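Local coordinates for protein beta-N-acetylhexosaminidase (Streptomyces plicatus, PDB 1JAK) that hydrolyses terminal N-acetylhexosamine residues from glycoconjugates as a family 20 beta-N-acetylhexosaminidase, a retaining enzyme whose substrate's own acetamido group assists catalysis, at residues I28-S33 with V469-W474; R89-P94 with T110-K115; G96-R101 with D153-A158. All blocks are in the same frame, centred on the assembly; numbering follows the deposited sequence.

Interaction 1 (I28-S33 with V469-W474); sequences IPAPAS and VAELGW
Glu471 OE1 is gripped by two donors from distant parts of the chain: Ala30 N donates a hydrogen bond of 2.9 Å to Glu471 OE1, and Arg488 forms a salt bridge to the same oxygen. The amide arrives from above the carboxylate plane, 63° out of it, and its N-H...O angle of 142° shows a bent bond. The other oxygen, OE2, is held by the hydroxyl of Tyr424, so both oxygens of this buried carboxylate are satisfied; the arginine's charge would probably favour the ionised form of the glutamate. A bend at chi2 (149°) turns CD of Glu471 to a place 3.6 Å from Ala30 N.

Pro29, which follows a cis peptide bond, sits against the helix itself. Pro29 CB lies 3.7 Å from Glu471 CA, and Pro29 CG is 3.8 Å from Ala470 O and 4.2 Å from Ala470 CB. The proline also crosses the side chain of Trp474 at about a right angle, with Pro29 CB 3.7 Å from Trp474 CD1. Ala30 O lies near the plane of the indole at its edge, 4.0 Å from Trp474 CD1. Trp474 NE1 is hydrogen-bonded to Asp153 OD1, a bond from a third part of the chain that would limit rotation of the indole.

The contact brings a loop of family 20 domain 2 onto the last turns of helix 465-474 in the catalytic barrel domain. Helix 482-490 packs beside both through Tyr485 and Arg488, Val469 faces barrel strand 440-447, and Pro31 leads the loop onto strand 145-153 of the domain 2 sheet.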
ATOM      1  N   ILE A  28     -14.236   4.724   6.064  1.00  9.32           N
ATOM      2  CA  ILE A  28     -12.875   5.226   5.917  1.00  8.80           C
ATOM      3  C   ILE A  28     -12.327   4.667   4.612  1.00  8.64           C
ATOM      4  O   ILE A  28     -12.395   3.462   4.381  1.00  7.11           O
ATOM      5  CB  ILE A  28     -11.958   4.749   7.069  1.00  8.65           C
ATOM      6  CG1 ILE A  28     -12.481   5.261   8.413  1.00  7.42           C
ATOM      7  CG2 ILE A  28     -10.532   5.248   6.838  1.00  8.95           C
ATOM      8  CD1 ILE A  28     -11.748   4.683   9.618  1.00  7.21           C
ATOM      9  N   PRO A  29     -11.785   5.530   3.737  1.00  8.83           N
ATOM     10  CA  PRO A  29     -11.644   6.989   3.861  1.00  9.14           C
ATOM     11  C   PRO A  29     -12.984   7.723   3.864  1.00  9.84           C
ATOM     12  O   PRO A  29     -13.977   7.232   3.328  1.00  8.87           O
ATOM     13  CB  PRO A  29     -10.827   7.367   2.623  1.00  9.05           C
ATOM     14  CG  PRO A  29     -10.041   6.130   2.327  1.00  9.32           C
ATOM     15  CD  PRO A  29     -11.055   5.038   2.555  1.00  8.22           C
ATOM     16  N   ALA A  30     -13.010   8.907   4.463  1.00  9.65           N
ATOM     17  CA  ALA A  30     -14.226   9.708   4.479  1.00 10.42           C
ATOM     18  C   ALA A  30     -14.570  10.003   3.016  1.00  9.21           C
ATOM     19  O   ALA A  30     -13.709  10.425   2.247  1.00 10.70           O
ATOM     20  CB  ALA A  30     -13.980  11.012   5.231  1.00  9.95           C
ATOM     21  N   PRO A  31     -15.826   9.766   2.603  1.00  9.26           N
ATOM     22  CA  PRO A  31     -16.176  10.047   1.206  1.00  9.62           C
ATOM     23  C   PRO A  31     -16.242  11.552   0.951  1.00 10.45           C
ATOM     24  O   PRO A  31     -16.515  12.332   1.866  1.00 12.59           O
ATOM     25  CB  PRO A  31     -17.544   9.377   1.044  1.00  9.51           C
ATOM     26  CG  PRO A  31     -17.533   8.298   2.082  1.00  9.46           C
ATOM     27  CD  PRO A  31     -16.890   8.990   3.260  1.00 10.36           C
ATOM     28  N   ALA A  32     -16.000  11.952  -0.293  1.00 12.16           N
ATOM     29  CA  ALA A  32     -16.019  13.362  -0.670  1.00 12.71           C
ATOM     30  C   ALA A  32     -17.379  14.005  -0.413  1.00 14.91           C
ATOM     31  O   ALA A  32     -17.461  15.170  -0.019  1.00 14.48           O
ATOM     32  CB  ALA A  32     -15.639  13.508  -2.138  1.00 12.70           C
ATOM     33  N   SER A  33     -18.444  13.242  -0.634  1.00 13.82           N
ATOM     34  CA  SER A  33     -19.797  13.746  -0.426  1.00 14.78           C
ATOM     35  C   SER A  33     -20.729  12.649   0.069  1.00 14.71           C
ATOM     36  O   SER A  33     -20.807  11.579  -0.527  1.00 14.61           O
ATOM     37  CB  SER A  33     -20.349  14.321  -1.730  1.00 16.93           C
ATOM     38  OG  SER A  33     -21.701  14.716  -1.571  1.00 18.88           O
ATOM     39  N   VAL A 469      -3.822   6.517   6.904  1.00  7.13           N
ATOM     40  CA  VAL A 469      -2.970   6.980   5.815  1.00  7.04           C
ATOM     41  C   VAL A 469      -3.744   6.915   4.498  1.00  7.67           C
ATOM     42  O   VAL A 469      -3.552   7.745   3.608  1.00  8.47           O
ATOM     43  CB  VAL A 469      -1.689   6.140   5.713  1.00  6.88           C
ATOM     44  CG1 VAL A 469      -0.768   6.718   4.638  1.00  8.68           C
ATOM     45  CG2 VAL A 469      -0.982   6.121   7.067  1.00  6.52           C
ATOM     46  N   ALA A 470      -4.627   5.928   4.381  1.00  7.26           N
ATOM     47  CA  ALA A 470      -5.444   5.790   3.183  1.00  7.09           C
ATOM     48  C   ALA A 470      -6.354   7.010   3.074  1.00  7.50           C
ATOM     49  O   ALA A 470      -6.570   7.540   1.982  1.00  7.56           O
ATOM     50  CB  ALA A 470      -6.278   4.513   3.255  1.00  6.88           C
ATOM     51  N   GLU A 471      -6.888   7.456   4.208  1.00  8.28           N
ATOM     52  CA  GLU A 471      -7.761   8.623   4.206  1.00  8.15           C
ATOM     53  C   GLU A 471      -7.000   9.870   3.770  1.00  8.83           C
ATOM     54  O   GLU A 471      -7.515  10.681   3.003  1.00  8.98           O
ATOM     55  CB  GLU A 471      -8.381   8.860   5.587  1.00  8.83           C
ATOM     56  CG  GLU A 471      -9.204  10.151   5.646  1.00  8.86           C
ATOM     57  CD  GLU A 471     -10.367  10.078   6.615  1.00  9.91           C
ATOM     58  OE1 GLU A 471     -11.076   9.049   6.611  1.00  8.84           O
ATOM     59  OE2 GLU A 471     -10.585  11.054   7.368  1.00 10.63           O
ATOM     60  N   LEU A 472      -5.773  10.029   4.256  1.00  7.80           N
ATOM     61  CA  LEU A 472      -4.977  11.190   3.875  1.00  7.94           C
ATOM     62  C   LEU A 472      -4.778  11.208   2.364  1.00  8.90           C
ATOM     63  O   LEU A 472      -4.756  12.269   1.743  1.00  9.51           O
ATOM     64  CB  LEU A 472      -3.616  11.166   4.579  1.00  8.41           C
ATOM     65  CG  LEU A 472      -3.651  11.312   6.102  1.00 10.78           C
ATOM     66  CD1 LEU A 472      -2.228  11.283   6.646  1.00 11.76           C
ATOM     67  CD2 LEU A 472      -4.330  12.618   6.483  1.00 13.22           C
ATOM     68  N   GLY A 473      -4.657  10.027   1.766  1.00  8.14           N
ATOM     69  CA  GLY A 473      -4.460   9.969   0.332  1.00  8.08           C
ATOM     70  C   GLY A 473      -5.737  10.151  -0.469  1.00  8.76           C
ATOM     71  O   GLY A 473      -5.711  10.692  -1.571  1.00  8.35           O
ATOM     72  N   TRP A 474      -6.863   9.724   0.097  1.00  8.06           N
ATOM     73  CA  TRP A 474      -8.140   9.787  -0.610  1.00  8.11           C
ATOM     74  C   TRP A 474      -9.103  10.944  -0.326  1.00  9.30           C
ATOM     75  O   TRP A 474      -9.588  11.602  -1.255  1.00  8.96           O
ATOM     76  CB  TRP A 474      -8.885   8.457  -0.394  1.00  8.65           C
ATOM     77  CG  TRP A 474     -10.240   8.396  -1.050  1.00  9.37           C
ATOM     78  CD1 TRP A 474     -11.378   9.050  -0.656  1.00  9.69           C
ATOM     79  CD2 TRP A 474     -10.577   7.697  -2.254  1.00  8.85           C
ATOM     80  NE1 TRP A 474     -12.398   8.805  -1.545  1.00  8.81           N
ATOM     81  CE2 TRP A 474     -11.935   7.979  -2.535  1.00  8.67           C
ATOM     82  CE3 TRP A 474      -9.864   6.862  -3.126  1.00  8.59           C
ATOM     83  CZ2 TRP A 474     -12.594   7.456  -3.653  1.00  8.03           C
ATOM     84  CZ3 TRP A 474     -10.521   6.340  -4.241  1.00  9.41           C
ATOM     85  CH2 TRP A 474     -11.873   6.641  -4.493  1.00  9.88           C
TER

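Interaction 2 (R89-P94 with T110-K115); sequences RLAGGP and TITARK
The guanidinium of Arg89 meets Thr112 at its edge: Arg89 NH1 donates to Thr112 OG1 at 3.0 Å, with the oxygen only 4° out of the guanidinium plane. The second guanidinium, that of Arg114, is tilted against its acceptor. Arg114 NH1 bonds Gly93 O at 3.1 Å, but that oxygen stands 29° out of the guanidinium plane; Gly93 N lies at the edge of the same group as another donor and makes no bond there.

Arg89 and Thr112 run side by side, pointing the same way. A bend at chi3 (-66°) swings NE out of the extended line of the Arg89 chain, whose CD rests 3.6 Å from Thr110 CG2. An alanine in place of Arg89 would probably leave Thr112 OG1 without this donor and open a gap beside Thr110 CG2.

The backbones pair as parallel strands, Arg89 with Thr112 and Leu90 with Ala113. Arg89 N reaches Ile111 O at 2.9 Å, Ala113 N reaches Arg89 O at 3.0 Å, and Ala91 N reaches Ala113 O at 2.9 Å; Arg89 thus bonds through its N and O to Ile111 and Ala113, the residues flanking its partner Thr112, as parallel pairing requires. Leu90 goes to the other face of the sheet from Arg89, with Leu90 CD2 3.5 Å from Lys115 C.

Within the mixed sheet of domain 2, strand 108-113 lies between strands 86-90 and 100-105. Lys115 occupies the N-cap position of helix 116-129, whose Leu119 packs against Leu90, Ile111 and Ala113.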
ATOM      1  N   ARG A  89     -22.707  -0.426 -12.446  1.00 14.70           N
ATOM      2  CA  ARG A  89     -22.789   0.071 -13.810  1.00 16.96           C
ATOM      3  C   ARG A  89     -21.716   1.066 -14.207  1.00 17.16           C
ATOM      4  O   ARG A  89     -21.350   1.952 -13.436  1.00 15.86           O
ATOM      5  CB  ARG A  89     -24.171   0.683 -14.055  1.00 19.79           C
ATOM      6  CG  ARG A  89     -24.587   1.735 -13.045  1.00 23.23           C
ATOM      7  CD  ARG A  89     -26.067   2.074 -13.195  1.00 27.73           C
ATOM      8  NE  ARG A  89     -26.363   2.725 -14.469  1.00 30.47           N
ATOM      9  CZ  ARG A  89     -26.075   3.993 -14.744  1.00 32.88           C
ATOM     10  NH1 ARG A  89     -25.482   4.753 -13.833  1.00 33.38           N
ATOM     11  NH2 ARG A  89     -26.380   4.503 -15.930  1.00 33.29           N
ATOM     12  N   LEU A  90     -21.218   0.898 -15.427  1.00 18.28           N
ATOM     13  CA  LEU A  90     -20.201   1.780 -15.978  1.00 19.40           C
ATOM     14  C   LEU A  90     -20.917   2.786 -16.863  1.00 21.27           C
ATOM     15  O   LEU A  90     -21.646   2.409 -17.782  1.00 20.44           O
ATOM     16  CB  LEU A  90     -19.194   0.980 -16.804  1.00 19.91           C
ATOM     17  CG  LEU A  90     -18.367  -0.042 -16.023  1.00 21.50           C
ATOM     18  CD1 LEU A  90     -17.560  -0.897 -16.985  1.00 23.49           C
ATOM     19  CD2 LEU A  90     -17.457   0.684 -15.042  1.00 21.18           C
ATOM     20  N   ALA A  91     -20.720   4.066 -16.575  1.00 22.58           N
ATOM     21  CA  ALA A  91     -21.355   5.121 -17.348  1.00 24.80           C
ATOM     22  C   ALA A  91     -20.585   6.422 -17.201  1.00 26.46           C
ATOM     23  O   ALA A  91     -19.685   6.533 -16.369  1.00 26.80           O
ATOM     24  CB  ALA A  91     -22.789   5.311 -16.879  1.00 24.33           C
ATOM     25  N   GLY A  92     -20.940   7.405 -18.021  1.00 27.85           N
ATOM     26  CA  GLY A  92     -20.279   8.690 -17.946  1.00 28.32           C
ATOM     27  C   GLY A  92     -20.634   9.343 -16.628  1.00 28.88           C
ATOM     28  O   GLY A  92     -21.652   9.011 -16.020  1.00 31.50           O
ATOM     29  N   GLY A  93     -19.798  10.271 -16.180  1.00 28.00           N
ATOM     30  CA  GLY A  93     -20.054  10.946 -14.925  1.00 27.28           C
ATOM     31  C   GLY A  93     -18.798  11.625 -14.425  1.00 25.72           C
ATOM     32  O   GLY A  93     -17.712  11.346 -14.928  1.00 25.79           O
ATOM     33  N   PRO A  94     -18.910  12.525 -13.439  1.00 26.03           N
ATOM     34  CA  PRO A  94     -17.761  13.242 -12.881  1.00 26.20           C
ATOM     35  C   PRO A  94     -17.072  12.427 -11.790  1.00 26.11           C
ATOM     36  O   PRO A  94     -16.933  12.889 -10.656  1.00 27.68           O
ATOM     37  CB  PRO A  94     -18.401  14.504 -12.327  1.00 26.33           C
ATOM     38  CG  PRO A  94     -19.675  13.965 -11.757  1.00 26.90           C
ATOM     39  CD  PRO A  94     -20.167  13.025 -12.850  1.00 26.17           C
ATOM     40  N   THR A 110     -27.061   0.903  -6.033  1.00 12.85           N
ATOM     41  CA  THR A 110     -26.448   1.062  -7.338  1.00 12.58           C
ATOM     42  C   THR A 110     -25.123   1.794  -7.212  1.00 12.23           C
ATOM     43  O   THR A 110     -25.054   2.875  -6.628  1.00 12.29           O
ATOM     44  CB  THR A 110     -27.348   1.858  -8.298  1.00 14.79           C
ATOM     45  OG1 THR A 110     -28.584   1.159  -8.484  1.00 15.26           O
ATOM     46  CG2 THR A 110     -26.663   2.032  -9.649  1.00 14.90           C
ATOM     47  N   ILE A 111     -24.075   1.182  -7.748  1.00 11.25           N
ATOM     48  CA  ILE A 111     -22.750   1.785  -7.739  1.00 10.81           C
ATOM     49  C   ILE A 111     -22.442   2.118  -9.191  1.00 11.56           C
ATOM     50  O   ILE A 111     -22.410   1.234 -10.047  1.00 11.06           O
ATOM     51  CB  ILE A 111     -21.687   0.814  -7.194  1.00 10.86           C
ATOM     52  CG1 ILE A 111     -21.972   0.515  -5.719  1.00 10.78           C
ATOM     53  CG2 ILE A 111     -20.290   1.420  -7.354  1.00 11.92           C
ATOM     54  CD1 ILE A 111     -21.049  -0.523  -5.106  1.00 11.14           C
ATOM     55  N   THR A 112     -22.238   3.402  -9.463  1.00 10.88           N
ATOM     56  CA  THR A 112     -21.952   3.861 -10.815  1.00 11.86           C
ATOM     57  C   THR A 112     -20.554   4.463 -10.893  1.00 11.15           C
ATOM     58  O   THR A 112     -20.141   5.195  -9.998  1.00 11.28           O
ATOM     59  CB  THR A 112     -22.972   4.932 -11.255  1.00 13.65           C
ATOM     60  OG1 THR A 112     -24.302   4.410 -11.127  1.00 13.84           O
ATOM     61  CG2 THR A 112     -22.727   5.336 -12.700  1.00 14.90           C
ATOM     62  N   ALA A 113     -19.836   4.154 -11.966  1.00 11.82           N
ATOM     63  CA  ALA A 113     -18.483   4.675 -12.156  1.00 12.87           C
ATOM     64  C   ALA A 113     -18.112   4.676 -13.632  1.00 13.89           C
ATOM     65  O   ALA A 113     -18.809   4.081 -14.455  1.00 14.47           O
ATOM     66  CB  ALA A 113     -17.487   3.832 -11.370  1.00 11.70           C
ATOM     67  N   ARG A 114     -17.011   5.343 -13.969  1.00 13.76           N
ATOM     68  CA  ARG A 114     -16.561   5.391 -15.353  1.00 16.14           C
ATOM     69  C   ARG A 114     -15.715   4.161 -15.659  1.00 16.40           C
ATOM     70  O   ARG A 114     -15.730   3.651 -16.778  1.00 17.25           O
ATOM     71  CB  ARG A 114     -15.734   6.656 -15.610  1.00 17.68           C
ATOM     72  CG  ARG A 114     -16.483   7.957 -15.378  1.00 22.00           C
ATOM     73  CD  ARG A 114     -15.574   9.155 -15.625  1.00 25.11           C
ATOM     74  NE  ARG A 114     -15.188   9.272 -17.029  1.00 28.50           N
ATOM     75  CZ  ARG A 114     -16.001   9.693 -17.994  1.00 31.74           C
ATOM     76  NH1 ARG A 114     -17.249  10.042 -17.710  1.00 33.31           N
ATOM     77  NH2 ARG A 114     -15.570   9.758 -19.247  1.00 33.43           N
ATOM     78  N   LYS A 115     -14.979   3.685 -14.658  1.00 15.61           N
ATOM     79  CA  LYS A 115     -14.124   2.518 -14.836  1.00 15.59           C
ATOM     80  C   LYS A 115     -14.273   1.486 -13.721  1.00 13.48           C
ATOM     81  O   LYS A 115     -14.806   1.782 -12.652  1.00 11.85           O
ATOM     82  CB  LYS A 115     -12.660   2.953 -14.948  1.00 18.21           C
ATOM     83  CG  LYS A 115     -12.363   3.765 -16.204  1.00 22.90           C
ATOM     84  CD  LYS A 115     -10.870   3.868 -16.462  1.00 28.55           C
ATOM     85  CE  LYS A 115     -10.588   4.544 -17.797  1.00 30.37           C
ATOM     86  NZ  LYS A 115      -9.128   4.607 -18.089  1.00 33.85           N
TER

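Interaction 3 (G96-R101 with D153-A158); sequences GDEGYR and DTPRYA. With SO4 (sulfate ion), chain B.
Tyr100 and Asp153 lie side by side and point the same way, with ring and carboxylate planes 75° apart. Tyr100 CG sits between the backbone N and the carbonyl carbon (chi1 64°), and the ring extends alongside Asp153, whose CB is 3.4 Å from Tyr100 CZ. At the far end Tyr100 OH is 2.7 Å from Asp153 OD2, a weak hydrogen bond; the hydroxyl also pairs with Thr125 OG1. Asp153 OD1 is turned to Trp474 and also accepts from Ala32 N.

In the backbone, Tyr100 and Asp153 form an antiparallel hydrogen-bonded pair, Tyr100 N to Asp153 O and Asp153 N to Tyr100 O, both 2.9 Å. The pair closes the end of strand 145-153 in the domain 2 sheet, from which the chain leaves for strand 159-165 of the (beta/alpha)8 barrel. Gly99 CA lies 3.0 Å from Asp153 O, and a beta carbon there would clash with that oxygen. Glu98 crosses Pro155 obliquely, Glu98 OE1 being 3.8 Å from Pro155 CG, while OE2 forms a salt bridge to Arg160.

Farther along, Arg156 holds a sulfate, probably from the crystallisation liquor, through NE to O4 at 2.9 Å and NH2 to O2 at 3.0 Å.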
ATOM      1  N   GLY A  96     -14.044  10.473 -12.581  1.00 20.13           N
ATOM      2  CA  GLY A  96     -12.676  10.163 -12.958  1.00 18.70           C
ATOM      3  C   GLY A  96     -12.387   8.684 -13.139  1.00 18.59           C
ATOM      4  O   GLY A  96     -13.297   7.880 -13.348  1.00 18.62           O
ATOM      5  N   ASP A  97     -11.112   8.320 -13.055  1.00 16.25           N
ATOM      6  CA  ASP A  97     -10.710   6.933 -13.230  1.00 16.21           C
ATOM      7  C   ASP A  97     -10.927   6.075 -11.991  1.00 13.89           C
ATOM      8  O   ASP A  97     -10.977   4.852 -12.090  1.00 13.59           O
ATOM      9  CB  ASP A  97      -9.231   6.844 -13.619  1.00 20.01           C
ATOM     10  CG  ASP A  97      -8.922   7.549 -14.921  1.00 24.74           C
ATOM     11  OD1 ASP A  97      -9.629   7.300 -15.917  1.00 26.12           O
ATOM     12  OD2 ASP A  97      -7.960   8.346 -14.948  1.00 29.86           O
ATOM     13  N   GLU A  98     -11.071   6.710 -10.832  1.00 12.38           N
ATOM     14  CA  GLU A  98     -11.223   5.956  -9.590  1.00 10.48           C
ATOM     15  C   GLU A  98     -12.446   6.245  -8.736  1.00 11.41           C
ATOM     16  O   GLU A  98     -12.667   5.561  -7.734  1.00 10.64           O
ATOM     17  CB  GLU A  98      -9.984   6.162  -8.720  1.00 10.61           C
ATOM     18  CG  GLU A  98      -8.703   5.650  -9.331  1.00 10.37           C
ATOM     19  CD  GLU A  98      -7.552   5.734  -8.358  1.00 11.51           C
ATOM     20  OE1 GLU A  98      -7.041   6.854  -8.129  1.00 10.53           O
ATOM     21  OE2 GLU A  98      -7.173   4.677  -7.813  1.00 10.10           O
ATOM     22  N   GLY A  99     -13.224   7.252  -9.116  1.00  9.78           N
ATOM     23  CA  GLY A  99     -14.394   7.614  -8.340  1.00 10.58           C
ATOM     24  C   GLY A  99     -15.643   6.814  -8.653  1.00 10.44           C
ATOM     25  O   GLY A  99     -15.649   5.971  -9.548  1.00 11.12           O
ATOM     26  N   TYR A 100     -16.707   7.092  -7.910  1.00 10.42           N
ATOM     27  CA  TYR A 100     -17.976   6.393  -8.084  1.00 10.66           C
ATOM     28  C   TYR A 100     -19.094   7.120  -7.347  1.00 11.36           C
ATOM     29  O   TYR A 100     -18.858   8.038  -6.560  1.00 10.82           O
ATOM     30  CB  TYR A 100     -17.889   4.982  -7.490  1.00 10.42           C
ATOM     31  CG  TYR A 100     -17.680   5.019  -5.988  1.00 10.71           C
ATOM     32  CD1 TYR A 100     -16.407   5.215  -5.452  1.00 10.95           C
ATOM     33  CD2 TYR A 100     -18.765   4.980  -5.107  1.00 10.62           C
ATOM     34  CE1 TYR A 100     -16.218   5.381  -4.087  1.00 10.33           C
ATOM     35  CE2 TYR A 100     -18.586   5.146  -3.735  1.00 10.00           C
ATOM     36  CZ  TYR A 100     -17.309   5.351  -3.234  1.00 10.66           C
ATOM     37  OH  TYR A 100     -17.125   5.555  -1.889  1.00 10.30           O
ATOM     38  N   ARG A 101     -20.319   6.685  -7.611  1.00 12.11           N
ATOM     39  CA  ARG A 101     -21.484   7.206  -6.918  1.00 12.27           C
ATOM     40  C   ARG A 101     -22.155   5.954  -6.374  1.00 11.77           C
ATOM     41  O   ARG A 101     -22.174   4.919  -7.045  1.00 12.27           O
ATOM     42  CB  ARG A 101     -22.456   7.932  -7.858  1.00 14.42           C
ATOM     43  CG  ARG A 101     -23.680   8.455  -7.106  1.00 17.93           C
ATOM     44  CD  ARG A 101     -24.609   9.329  -7.946  1.00 21.67           C
ATOM     45  NE  ARG A 101     -25.441   8.563  -8.869  1.00 26.14           N
ATOM     46  CZ  ARG A 101     -25.159   8.367 -10.153  1.00 28.22           C
ATOM     47  NH1 ARG A 101     -24.057   8.881 -10.682  1.00 30.59           N
ATOM     48  NH2 ARG A 101     -25.989   7.663 -10.914  1.00 29.82           N
ATOM     49  N   ASP A 153     -18.070   9.999  -4.544  1.00 11.96           N
ATOM     50  CA  ASP A 153     -16.703   9.929  -4.043  1.00 12.13           C
ATOM     51  C   ASP A 153     -15.602   9.900  -5.109  1.00 11.22           C
ATOM     52  O   ASP A 153     -15.673   9.134  -6.065  1.00 11.89           O
ATOM     53  CB  ASP A 153     -16.643   8.657  -3.188  1.00 10.87           C
ATOM     54  CG  ASP A 153     -15.587   8.698  -2.110  1.00 10.81           C
ATOM     55  OD1 ASP A 153     -14.976   9.759  -1.878  1.00 11.40           O
ATOM     56  OD2 ASP A 153     -15.388   7.635  -1.481  1.00 11.30           O
ATOM     57  N   THR A 154     -14.582  10.738  -4.930  1.00 10.41           N
ATOM     58  CA  THR A 154     -13.436  10.788  -5.835  1.00 10.60           C
ATOM     59  C   THR A 154     -12.196  11.003  -4.964  1.00 10.36           C
ATOM     60  O   THR A 154     -12.293  11.578  -3.883  1.00 11.70           O
ATOM     61  CB  THR A 154     -13.539  11.951  -6.845  1.00 12.24           C
ATOM     62  OG1 THR A 154     -13.743  13.179  -6.134  1.00 14.86           O
ATOM     63  CG2 THR A 154     -14.691  11.714  -7.824  1.00 13.95           C
ATOM     64  N   PRO A 155     -11.019  10.546  -5.423  1.00 11.33           N
ATOM     65  CA  PRO A 155      -9.770  10.693  -4.661  1.00 11.50           C
ATOM     66  C   PRO A 155      -9.045  12.034  -4.776  1.00 11.07           C
ATOM     67  O   PRO A 155      -9.047  12.673  -5.826  1.00 11.39           O
ATOM     68  CB  PRO A 155      -8.920   9.552  -5.196  1.00 10.59           C
ATOM     69  CG  PRO A 155      -9.291   9.551  -6.645  1.00 12.00           C
ATOM     70  CD  PRO A 155     -10.809   9.682  -6.599  1.00 11.24           C
ATOM     71  N   ARG A 156      -8.407  12.434  -3.682  1.00 10.28           N
ATOM     72  CA  ARG A 156      -7.647  13.679  -3.627  1.00 11.51           C
ATOM     73  C   ARG A 156      -6.298  13.513  -4.326  1.00 11.96           C
ATOM     74  O   ARG A 156      -5.877  14.378  -5.101  1.00 12.14           O
ATOM     75  CB  ARG A 156      -7.422  14.080  -2.167  1.00 10.57           C
ATOM     76  CG  ARG A 156      -6.608  15.354  -1.982  1.00 10.26           C
ATOM     77  CD  ARG A 156      -6.371  15.638  -0.511  1.00 10.95           C
ATOM     78  NE  ARG A 156      -5.698  16.921  -0.315  1.00 12.32           N
ATOM     79  CZ  ARG A 156      -5.296  17.385   0.864  1.00 13.18           C
ATOM     80  NH1 ARG A 156      -5.488  16.676   1.968  1.00 12.01           N
ATOM     81  NH2 ARG A 156      -4.714  18.577   0.939  1.00 14.61           N
ATOM     82  N   TYR A 157      -5.629  12.393  -4.046  1.00 10.63           N
ATOM     83  CA  TYR A 157      -4.321  12.083  -4.623  1.00  9.82           C
ATOM     84  C   TYR A 157      -4.350  10.783  -5.416  1.00  9.90           C
ATOM     85  O   TYR A 157      -5.095   9.864  -5.079  1.00  9.50           O
ATOM     86  CB  TYR A 157      -3.274  11.950  -3.514  1.00  8.95           C
ATOM     87  CG  TYR A 157      -2.976  13.237  -2.789  1.00  9.50           C
ATOM     88  CD1 TYR A 157      -2.279  14.267  -3.418  1.00 10.52           C
ATOM     89  CD2 TYR A 157      -3.389  13.428  -1.469  1.00  8.58           C
ATOM     90  CE1 TYR A 157      -1.998  15.456  -2.752  1.00 11.28           C
ATOM     91  CE2 TYR A 157      -3.114  14.616  -0.793  1.00 10.24           C
ATOM     92  CZ  TYR A 157      -2.417  15.623  -1.443  1.00 10.84           C
ATOM     93  OH  TYR A 157      -2.137  16.796  -0.781  1.00 10.98           O
ATOM     94  N   ALA A 158      -3.519  10.708  -6.454  1.00  9.63           N
ATOM     95  CA  ALA A 158      -3.443   9.522  -7.301  1.00 10.35           C
ATOM     96  C   ALA A 158      -2.453   8.485  -6.778  1.00 10.27           C
ATOM     97  O   ALA A 158      -2.500   7.324  -7.184  1.00 10.52           O
ATOM     98  CB  ALA A 158      -3.075   9.917  -8.726  1.00 11.96           C
TER
HETATM   99  S   SO4 B 605      -4.690  19.694  -2.834  1.00 29.32           S
HETATM  100  O1  SO4 B 605      -3.332  19.917  -3.369  1.00 29.74           O
HETATM  101  O2  SO4 B 605      -4.793  20.287  -1.485  1.00 28.66           O
HETATM  102  O3  SO4 B 605      -5.676  20.330  -3.728  1.00 30.20           O
HETATM  103  O4  SO4 B 605      -4.961  18.244  -2.762  1.00 27.41           O

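Interaction 1 is wholly buried and joins domain 2 to a barrel helix, through a carboxylate held by several donors and a proline packed on the helix. Interaction 2 lies nearer the surface and within domain 2 alone; its bonds are mostly backbone ones of parallel strands, with exposed or partly exposed arginines alongside. Interaction 3, partly buried, stands between them. It touches interaction 1 where Trp474 meets Asp153 and Arg156, and shares the sheet of interaction 2, since strands 100-105 and 108-113 are neighbours paired through Thr112 and Arg101. Along the chain, both interactions 2 and 3 are nested inside the loop closed by interaction 1.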